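Local atomic coordinates of putative peptidase M23 (Pseudomonas aeruginosa PAO1, PDB entry 2HSI), a protein that binds a zinc ion and is probably a metalloendopeptidase of the M23 peptidase family. Residues A[156-161]-A[185-190]; A[83-88]-A[98-103]; A[127-132]-A[206-211]. One frame throughout, in Å; residues are numbered along the deposited sequence.

Contact 1 of 3, residues A[156-161]-A[185-190]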
loop_
_atom_site.group_PDB
_atom_site.type_symbol
_atom_site.label_atom_id
_atom_site.label_comp_id
_atom_site.label_asym_id
_atom_site.label_seq_id
_atom_site.Cartn_x
_atom_site.Cartn_y
_atom_site.Cartn_z
ATOM N N LYS A 156 -3.363 -12.765 0.675
ATOM C CA LYS A 156 -3.954 -12.433 1.963
ATOM C C LYS A 156 -2.879 -12.632 3.033
ATOM O O LYS A 156 -2.179 -13.645 3.024
ATOM C CB LYS A 156 -5.156 -13.329 2.257
ATOM C CG LYS A 156 -6.378 -13.031 1.415
ATOM C CD LYS A 156 -7.439 -14.102 1.590
ATOM C CE LYS A 156 -8.011 -14.082 2.991
ATOM N NZ LYS A 156 -9.028 -15.149 3.183
ATOM N N PRO A 157 -2.708 -11.638 3.923
ATOM C CA PRO A 157 -1.716 -11.740 4.991
ATOM C C PRO A 157 -2.089 -12.707 6.115
ATOM O O PRO A 157 -1.208 -13.138 6.861
ATOM C CB PRO A 157 -1.604 -10.311 5.514
ATOM C CG PRO A 157 -2.850 -9.646 5.112
ATOM C CD PRO A 157 -3.431 -10.357 3.946
ATOM N N VAL A 158 -3.373 -13.046 6.229
ATOM C CA VAL A 158 -3.828 -14.089 7.159
ATOM C C VAL A 158 -4.846 -15.008 6.486
ATOM O O VAL A 158 -5.612 -14.562 5.622
ATOM C CB VAL A 158 -4.455 -13.497 8.453
ATOM C CG1 VAL A 158 -3.387 -12.921 9.376
ATOM C CG2 VAL A 158 -5.474 -12.442 8.126
ATOM N N ASP A 159 -4.846 -16.284 6.874
ATOM C CA ASP A 159 -5.816 -17.249 6.365
ATOM C C ASP A 159 -7.114 -17.171 7.173
ATOM O O ASP A 159 -7.331 -17.955 8.102
ATOM C CB ASP A 159 -5.235 -18.672 6.386
ATOM C CG ASP A 159 -3.952 -18.803 5.570
ATOM O OD1 ASP A 159 -3.854 -18.189 4.484
ATOM O OD2 ASP A 159 -3.042 -19.536 6.015
ATOM N N GLY A 160 -7.963 -16.213 6.820
ATOM C CA GLY A 160 -9.225 -15.994 7.509
ATOM C C GLY A 160 -10.132 -15.077 6.713
ATOM O O GLY A 160 -9.674 -14.418 5.774
ATOM N N PRO A 161 -11.426 -15.024 7.085
ATOM C CA PRO A 161 -12.417 -14.222 6.368
ATOM C C PRO A 161 -12.193 -12.728 6.564
ATOM O O PRO A 161 -11.695 -12.312 7.614
ATOM C CB PRO A 161 -13.748 -14.642 7.011
ATOM C CG PRO A 161 -13.442 -15.896 7.787
ATOM C CD PRO A 161 -12.029 -15.738 8.222
ATOM N N PHE A 185 -9.575 -8.393 8.993
ATOM C CA PHE A 185 -9.814 -9.825 8.898
ATOM C C PHE A 185 -10.270 -10.345 10.255
ATOM O O PHE A 185 -9.716 -9.960 11.294
ATOM C CB PHE A 185 -8.557 -10.574 8.459
ATOM C CG PHE A 185 -8.088 -10.229 7.070
ATOM C CD1 PHE A 185 -8.484 -10.997 5.981
ATOM C CD2 PHE A 185 -7.234 -9.147 6.853
ATOM C CE1 PHE A 185 -8.053 -10.687 4.689
ATOM C CE2 PHE A 185 -6.797 -8.826 5.568
ATOM C CZ PHE A 185 -7.210 -9.598 4.482
ATOM N N ALA A 186 -11.290 -11.200 10.234
ATOM C CA ALA A 186 -11.794 -11.859 11.436
ATOM C C ALA A 186 -10.927 -13.072 11.768
ATOM O O ALA A 186 -11.189 -14.188 11.308
ATOM C CB ALA A 186 -13.254 -12.261 11.254
ATOM N N VAL A 187 -9.868 -12.826 12.536
ATOM C CA VAL A 187 -8.947 -13.871 12.999
ATOM C C VAL A 187 -8.606 -13.635 14.477
ATOM O O VAL A 187 -8.594 -12.485 14.928
ATOM C CB VAL A 187 -7.633 -13.958 12.144
ATOM C CG1 VAL A 187 -7.880 -14.647 10.804
ATOM C CG2 VAL A 187 -6.994 -12.591 11.951
ATOM N N PRO A 188 -8.353 -14.717 15.243
ATOM C CA PRO A 188 -8.019 -14.539 16.662
ATOM C C PRO A 188 -6.601 -14.008 16.895
ATOM O O PRO A 188 -5.786 -13.999 15.971
ATOM C CB PRO A 188 -8.151 -15.956 17.228
ATOM C CG PRO A 188 -7.838 -16.848 16.067
ATOM C CD PRO A 188 -8.392 -16.146 14.861
ATOM N N ALA A 189 -6.329 -13.566 18.124
ATOM C CA ALA A 189 -4.987 -13.174 18.547
ATOM C C ALA A 189 -4.019 -14.349 18.457
ATOM O O ALA A 189 -4.366 -15.481 18.808
ATOM C CB ALA A 189 -5.016 -12.616 19.965
ATOM N N GLY A 190 -2.813 -14.078 17.965
ATOM C CA GLY A 190 -1.809 -15.120 17.777
ATOM C C GLY A 190 -1.750 -15.722 16.381
ATOM O O GLY A 190 -0.858 -16.514 16.089
#

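Contact 2 of 3, residues A[83-88]-A[98-103]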
loop_
_atom_site.group_PDB
_atom_site.type_symbol
_atom_site.label_atom_id
_atom_site.label_comp_id
_atom_site.label_asym_id
_atom_site.label_seq_id
_atom_site.Cartn_x
_atom_site.Cartn_y
_atom_site.Cartn_z
ATOM N N GLY A 83 -13.580 12.513 -11.672
ATOM C CA GLY A 83 -13.287 13.413 -12.780
ATOM C C GLY A 83 -11.958 13.080 -13.440
ATOM O O GLY A 83 -11.297 12.096 -13.062
ATOM N N PRO A 84 -11.547 13.904 -14.421
ATOM C CA PRO A 84 -10.265 13.720 -15.102
ATOM C C PRO A 84 -9.111 14.009 -14.153
ATOM O O PRO A 84 -9.226 14.886 -13.285
ATOM C CB PRO A 84 -10.285 14.781 -16.211
ATOM C CG PRO A 84 -11.688 15.289 -16.278
ATOM C CD PRO A 84 -12.283 15.079 -14.931
ATOM N N GLN A 85 -8.013 13.266 -14.321
ATOM C CA GLN A 85 -6.794 13.426 -13.506
ATOM C C GLN A 85 -5.589 13.461 -14.430
ATOM O O GLN A 85 -5.678 13.000 -15.562
ATOM C CB GLN A 85 -6.603 12.247 -12.554
ATOM C CG GLN A 85 -7.841 11.791 -11.836
ATOM C CD GLN A 85 -8.191 12.682 -10.694
ATOM O OE1 GLN A 85 -7.306 13.167 -9.981
ATOM N NE2 GLN A 85 -9.489 12.912 -10.497
ATOM N N LYS A 86 -4.474 13.994 -13.940
ATOM C CA LYS A 86 -3.250 14.144 -14.728
ATOM C C LYS A 86 -2.109 13.386 -14.046
ATOM O O LYS A 86 -1.976 13.426 -12.830
ATOM C CB LYS A 86 -2.861 15.627 -14.867
ATOM C CG LYS A 86 -3.874 16.486 -15.615
ATOM C CD LYS A 86 -3.548 17.970 -15.523
ATOM C CE LYS A 86 -4.656 18.813 -16.153
ATOM N NZ LYS A 86 -4.341 20.268 -16.082
ATOM N N LEU A 87 -1.308 12.691 -14.846
ATOM C CA LEU A 87 -0.078 12.067 -14.388
ATOM C C LEU A 87 1.071 12.750 -15.113
ATOM O O LEU A 87 1.028 12.891 -16.332
ATOM C CB LEU A 87 -0.133 10.577 -14.720
ATOM C CG LEU A 87 0.853 9.568 -14.155
ATOM C CD1 LEU A 87 0.728 9.417 -12.633
ATOM C CD2 LEU A 87 0.546 8.254 -14.818
ATOM N N GLU A 88 2.067 13.220 -14.367
ATOM C CA GLU A 88 3.270 13.780 -14.962
ATOM C C GLU A 88 4.259 12.640 -15.257
ATOM O O GLU A 88 4.615 11.870 -14.365
ATOM C CB GLU A 88 3.917 14.806 -14.030
ATOM C CG GLU A 88 3.067 16.031 -13.749
ATOM C CD GLU A 88 3.743 17.001 -12.804
ATOM O OE1 GLU A 88 3.909 16.654 -11.614
ATOM O OE2 GLU A 88 4.114 18.109 -13.251
ATOM N N GLU A 98 -0.051 12.540 -18.905
ATOM C CA GLU A 98 -1.016 11.559 -19.368
ATOM C C GLU A 98 -2.254 11.620 -18.501
ATOM O O GLU A 98 -2.175 11.501 -17.281
ATOM C CB GLU A 98 -0.414 10.154 -19.362
ATOM C CG GLU A 98 0.807 9.974 -20.285
ATOM C CD GLU A 98 0.571 10.365 -21.748
ATOM O OE1 GLU A 98 -0.503 10.084 -22.322
ATOM O OE2 GLU A 98 1.492 10.939 -22.337
ATOM N N ARG A 99 -3.397 11.824 -19.141
ATOM C CA ARG A 99 -4.650 11.909 -18.406
ATOM C C ARG A 99 -5.307 10.558 -18.179
ATOM O O ARG A 99 -5.154 9.627 -18.969
ATOM C CB ARG A 99 -5.627 12.884 -19.082
ATOM C CG ARG A 99 -5.175 14.306 -18.955
ATOM C CD ARG A 99 -6.272 15.281 -19.264
ATOM N NE ARG A 99 -5.736 16.615 -19.475
ATOM C CZ ARG A 99 -6.472 17.718 -19.553
ATOM N NH1 ARG A 99 -7.790 17.650 -19.445
ATOM N NH2 ARG A 99 -5.885 18.893 -19.736
ATOM N N PHE A 100 -6.026 10.464 -17.070
ATOM C CA PHE A 100 -6.841 9.309 -16.789
ATOM C C PHE A 100 -8.103 9.789 -16.069
ATOM O O PHE A 100 -8.221 10.962 -15.766
ATOM C CB PHE A 100 -6.062 8.237 -16.012
ATOM C CG PHE A 100 -5.615 8.658 -14.628
ATOM C CD1 PHE A 100 -6.344 8.279 -13.512
ATOM C CD2 PHE A 100 -4.435 9.380 -14.442
ATOM C CE1 PHE A 100 -5.918 8.639 -12.229
ATOM C CE2 PHE A 100 -4.004 9.746 -13.168
ATOM C CZ PHE A 100 -4.751 9.367 -12.057
ATOM N N SER A 101 -9.043 8.892 -15.821
ATOM C CA SER A 101 -10.306 9.300 -15.212
ATOM C C SER A 101 -10.554 8.530 -13.931
ATOM O O SER A 101 -10.263 7.335 -13.843
ATOM C CB SER A 101 -11.464 9.093 -16.195
ATOM O OG SER A 101 -11.270 9.875 -17.363
ATOM N N VAL A 102 -11.078 9.231 -12.933
ATOM C CA VAL A 102 -11.548 8.593 -11.712
ATOM C C VAL A 102 -13.085 8.603 -11.754
ATOM O O VAL A 102 -13.706 9.668 -11.871
ATOM C CB VAL A 102 -10.970 9.285 -10.453
ATOM C CG1 VAL A 102 -11.640 8.792 -9.180
ATOM C CG2 VAL A 102 -9.452 9.045 -10.357
ATOM N N GLY A 103 -13.673 7.410 -11.715
ATOM C CA GLY A 103 -15.130 7.256 -11.683
ATOM C C GLY A 103 -15.612 7.243 -10.248
ATOM O O GLY A 103 -14.805 7.315 -9.328
#

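Contact 3 of 3, residues A[127-132]-A[206-211]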
loop_
_atom_site.group_PDB
_atom_site.type_symbol
_atom_site.label_atom_id
_atom_site.label_comp_id
_atom_site.label_asym_id
_atom_site.label_seq_id
_atom_site.Cartn_x
_atom_site.Cartn_y
_atom_site.Cartn_z
ATOM N N LEU A 127 0.789 14.555 23.840
ATOM C CA LEU A 127 0.424 14.662 22.429
ATOM C C LEU A 127 1.685 14.834 21.580
ATOM O O LEU A 127 1.660 14.673 20.361
ATOM C CB LEU A 127 -0.538 15.842 22.228
ATOM C CG LEU A 127 -1.696 15.985 23.228
ATOM C CD1 LEU A 127 -2.477 17.275 22.996
ATOM C CD2 LEU A 127 -2.620 14.773 23.197
ATOM N N LYS A 128 2.780 15.170 22.257
ATOM C CA LYS A 128 4.113 15.279 21.683
ATOM C C LYS A 128 4.609 13.936 21.149
ATOM O O LYS A 128 5.236 13.880 20.083
ATOM C CB LYS A 128 5.059 15.753 22.776
ATOM C CG LYS A 128 6.416 16.238 22.316
ATOM C CD LYS A 128 7.385 16.306 23.500
ATOM C CE LYS A 128 6.792 17.044 24.709
ATOM N NZ LYS A 128 7.208 18.466 24.788
ATOM N N ARG A 129 4.349 12.869 21.911
ATOM C CA ARG A 129 4.567 11.497 21.447
ATOM C C ARG A 129 3.729 11.214 20.200
ATOM O O ARG A 129 4.278 10.787 19.191
ATOM C CB ARG A 129 4.243 10.478 22.549
ATOM C CG ARG A 129 4.359 9.017 22.117
ATOM C CD ARG A 129 3.560 8.076 23.029
ATOM N NE ARG A 129 3.533 6.723 22.473
ATOM C CZ ARG A 129 3.031 5.652 23.077
ATOM N NH1 ARG A 129 3.077 4.475 22.462
ATOM N NH2 ARG A 129 2.496 5.749 24.292
ATOM N N ILE A 130 2.418 11.472 20.280
ATOM C CA ILE A 130 1.474 11.206 19.184
ATOM C C ILE A 130 1.881 11.922 17.886
ATOM O O ILE A 130 1.834 11.312 16.811
ATOM C CB ILE A 130 -0.010 11.504 19.607
ATOM C CG1 ILE A 130 -0.530 10.386 20.530
ATOM C CG2 ILE A 130 -0.927 11.670 18.393
ATOM C CD1 ILE A 130 -1.766 10.752 21.367
ATOM N N GLU A 131 2.309 13.186 18.022
ATOM C CA GLU A 131 2.784 13.991 16.897
ATOM C C GLU A 131 3.986 13.330 16.217
ATOM O O GLU A 131 4.032 13.235 14.991
ATOM C CB GLU A 131 3.126 15.414 17.359
ATOM C CG GLU A 131 3.525 16.377 16.240
ATOM C CD GLU A 131 3.647 17.828 16.696
ATOM O OE1 GLU A 131 3.389 18.725 15.865
ATOM O OE2 GLU A 131 4.001 18.079 17.870
ATOM N N ARG A 132 4.936 12.868 17.029
ATOM C CA ARG A 132 6.132 12.184 16.558
ATOM C C ARG A 132 5.799 10.857 15.858
ATOM O O ARG A 132 6.349 10.567 14.795
ATOM C CB ARG A 132 7.083 11.951 17.732
ATOM C CG ARG A 132 8.547 11.999 17.359
ATOM C CD ARG A 132 9.405 11.257 18.369
ATOM N NE ARG A 132 9.325 9.807 18.181
ATOM C CZ ARG A 132 8.622 8.976 18.947
ATOM N NH1 ARG A 132 7.925 9.430 19.982
ATOM N NH2 ARG A 132 8.615 7.679 18.675
ATOM N N ASP A 206 5.676 1.065 18.349
ATOM C CA ASP A 206 4.664 0.699 19.324
ATOM C C ASP A 206 3.967 2.002 19.651
ATOM O O ASP A 206 4.415 2.782 20.496
ATOM C CB ASP A 206 5.267 0.044 20.571
ATOM C CG ASP A 206 4.250 -0.794 21.351
ATOM O OD1 ASP A 206 3.040 -0.474 21.344
ATOM O OD2 ASP A 206 4.662 -1.786 21.988
ATOM N N TYR A 207 2.869 2.228 18.946
ATOM C CA TYR A 207 2.233 3.537 18.911
ATOM C C TYR A 207 1.011 3.625 19.793
ATOM O O TYR A 207 0.384 2.615 20.089
ATOM C CB TYR A 207 1.865 3.886 17.467
ATOM C CG TYR A 207 3.048 3.919 16.518
ATOM C CD1 TYR A 207 4.258 4.509 16.894
ATOM C CD2 TYR A 207 2.950 3.380 15.238
ATOM C CE1 TYR A 207 5.343 4.558 16.027
ATOM C CE2 TYR A 207 4.029 3.415 14.369
ATOM C CZ TYR A 207 5.214 4.009 14.762
ATOM O OH TYR A 207 6.279 4.043 13.892
ATOM N N PHE A 208 0.681 4.849 20.201
ATOM C CA PHE A 208 -0.456 5.104 21.083
ATOM C C PHE A 208 -1.783 4.575 20.524
ATOM O O PHE A 208 -2.518 3.887 21.229
ATOM C CB PHE A 208 -0.568 6.605 21.400
ATOM C CG PHE A 208 -1.654 6.930 22.390
ATOM C CD1 PHE A 208 -1.392 6.899 23.754
ATOM C CD2 PHE A 208 -2.947 7.247 21.959
ATOM C CE1 PHE A 208 -2.398 7.183 24.681
ATOM C CE2 PHE A 208 -3.959 7.527 22.874
ATOM C CZ PHE A 208 -3.683 7.499 24.236
ATOM N N PHE A 209 -2.086 4.901 19.267
ATOM C CA PHE A 209 -3.335 4.471 18.631
ATOM C C PHE A 209 -3.216 3.108 17.945
ATOM O O PHE A 209 -4.039 2.211 18.172
ATOM C CB PHE A 209 -3.822 5.524 17.627
ATOM C CG PHE A 209 -4.210 6.832 18.262
ATOM C CD1 PHE A 209 -5.364 6.931 19.028
ATOM C CD2 PHE A 209 -3.422 7.967 18.091
ATOM C CE1 PHE A 209 -5.727 8.143 19.628
ATOM C CE2 PHE A 209 -3.776 9.185 18.681
ATOM C CZ PHE A 209 -4.929 9.269 19.454
ATOM N N ASN A 210 -2.186 2.963 17.118
ATOM C CA ASN A 210 -2.023 1.785 16.263
ATOM C C ASN A 210 -1.376 0.572 16.926
ATOM O O ASN A 210 -1.378 -0.504 16.343
ATOM C CB ASN A 210 -1.250 2.160 14.986
ATOM C CG ASN A 210 -2.081 2.995 14.017
ATOM O OD1 ASN A 210 -3.311 3.018 14.103
ATOM N ND2 ASN A 210 -1.410 3.671 13.082
ATOM N N GLY A 211 -0.823 0.741 18.128
ATOM C CA GLY A 211 -0.114 -0.352 18.805
ATOM C C GLY A 211 1.112 -0.824 18.049
ATOM O O GLY A 211 1.775 -0.024 17.365
#

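Contact 1 of 3, residues A[156-161]-A[185-190]
A single backbone hydrogen bond, Ala186 N to Pro161 O at 2.9 Å, ties residues 156-161 to the chain running from strand 183-185 toward strand 192-194; the donor lies nearly on the C=O axis (164° at the oxygen), although the N-H itself is bent, at 149°. The same carbonyl also receives a C-H...O contact from Phe185 CA. The side chain that fills the contact is Phe185, whose ring is met by Lys156, Pro157, Val158 and the carbonyl of Gly160. CG2 of Val158 comes in obliquely at the inner end of the ring, 3.6 Å from Phe185 CG. Farther out, Pro157 crosses the ring at about a right angle and puts CD 3.9 Å from Phe185 CZ. Lys156 reaches it with methylene carbon CE, 3.8 Å from Phe185 CE1. Its chain bends at chi3 (67°), which brings CE round to that place, and NZ goes on to Gly160 O at 2.8 Å, standing above the carbonyl plane. Gly160 O also lies at the edge of the Phe185 ring, 3.6 Å from CD1. Val187 CG1 rests against Gly160 CA at 3.8 Å. Trp262 of strand 260-266 also packs on Phe185, whose side chain is about 8 Å from the zinc ion. The lysine thus gives its carbon chain to the ring while its ammonium group is bonded to Gly160 O, an arrangement probably favourable electrostatically.

Contact 2 of 3, residues A[83-88]-A[98-103]
Gln85 lays its CB over one face of the Phe100 ring, 3.6 Å from the centroid and 18° off the ring normal, a CH-pi contact offset toward the rim. CG of Phe100 lies between the backbone N and the carbonyl carbon (chi1 64°), and the ring beyond it reaches Gln85 on the neighbouring strand. CG of Gln85 comes 3.5 Å from Val102 CG2, and the bend at chi2 (-78°) then turns CD. At the far end, NE2 returns to Gly83 O at 3.2 Å from above the carbonyl plane, while Val102 N reaches that oxygen at 2.9 Å from the opposite face; the amide is further held through OE1 by the hydroxyl of Tyr55. Leu87, on this same side of the sheet, brings CB to the edge of the Phe100 ring, 4.3 Å from CE2. On the other side, Lys86 and Arg99 run side by side, pointing the same way, with Lys86 CE over one face of the guanidinium. Their like charges, Lys86 NZ and Arg99 NH2, are 4.2 Å apart. Underneath, Gly83, Gln85 and Leu87 are hydrogen-bonded pairs with Val102, Phe100 and Glu98, alternating with the non-hydrogen-bonded pairs Pro84-Ser101 and Lys86-Arg99. This is the pairing of an antiparallel beta hairpin, and its second strand, 96-102, is an outermost strand, within this chain, of the six-stranded sheet in the N-terminal part of the protein.

Contact 3 of 3, residues A[127-132]-A[206-211]
Arg129, Ile130 and Phe208 carry this meeting of the helix start with the turn after strand 199-207. Arg129 leaves the helix extended, CG anti to the backbone N (chi1 176°), and its NH1 donates to Asp206 O at 2.9 Å, the oxygen lying close to the guanidinium plane and the N-H...O angle a bent 133°. Phe208 crosses this side chain at about a right angle: its backbone N and CA lie over one face of the guanidinium, and its ring, almost perpendicular to that group, turns an edge toward NH2, which is 4.1 Å from CD1. Ile130 works from the neighbouring helix position. Its CD1 stands over the face of the Phe208 ring, 4.1 Å from the centroid, and also touches Phe209 CE2 at 3.7 Å. In turn, Phe208 CD2 sits 3.6 Å above the plane of the Phe209 ring, over its centre. Glu133, one turn along the helix, makes a salt bridge to Arg129 NE. Arg129 NH1 and Phe208 N, both donors, each have an acceptor of their own, Asp206 O and Glu133 OE1; the Glu133 carboxylate probably balances the positive charge there, leaving the isoleucine and phenylalanines to supply the apolar half.

From the N terminus, contact 2 comes first and is the most local: residues 83-88 and 98-103 close a hairpin with nine residues between them, and it is finished before either of the others begins. The chain then reaches helix 127-141, whose N-terminal part opens contact 3. That loop is long, returning only at residues 206-211, and contact 1 opens and closes within it. Contact 1 ties the loop after helix 127-141 to the chain at 185-190, and contact 3 ties that helix to the turn after strand 199-207; their centres are 25 Å apart. Contact 2 belongs to the N-terminal sheet, its centre 35 Å from each. None of the three touches another.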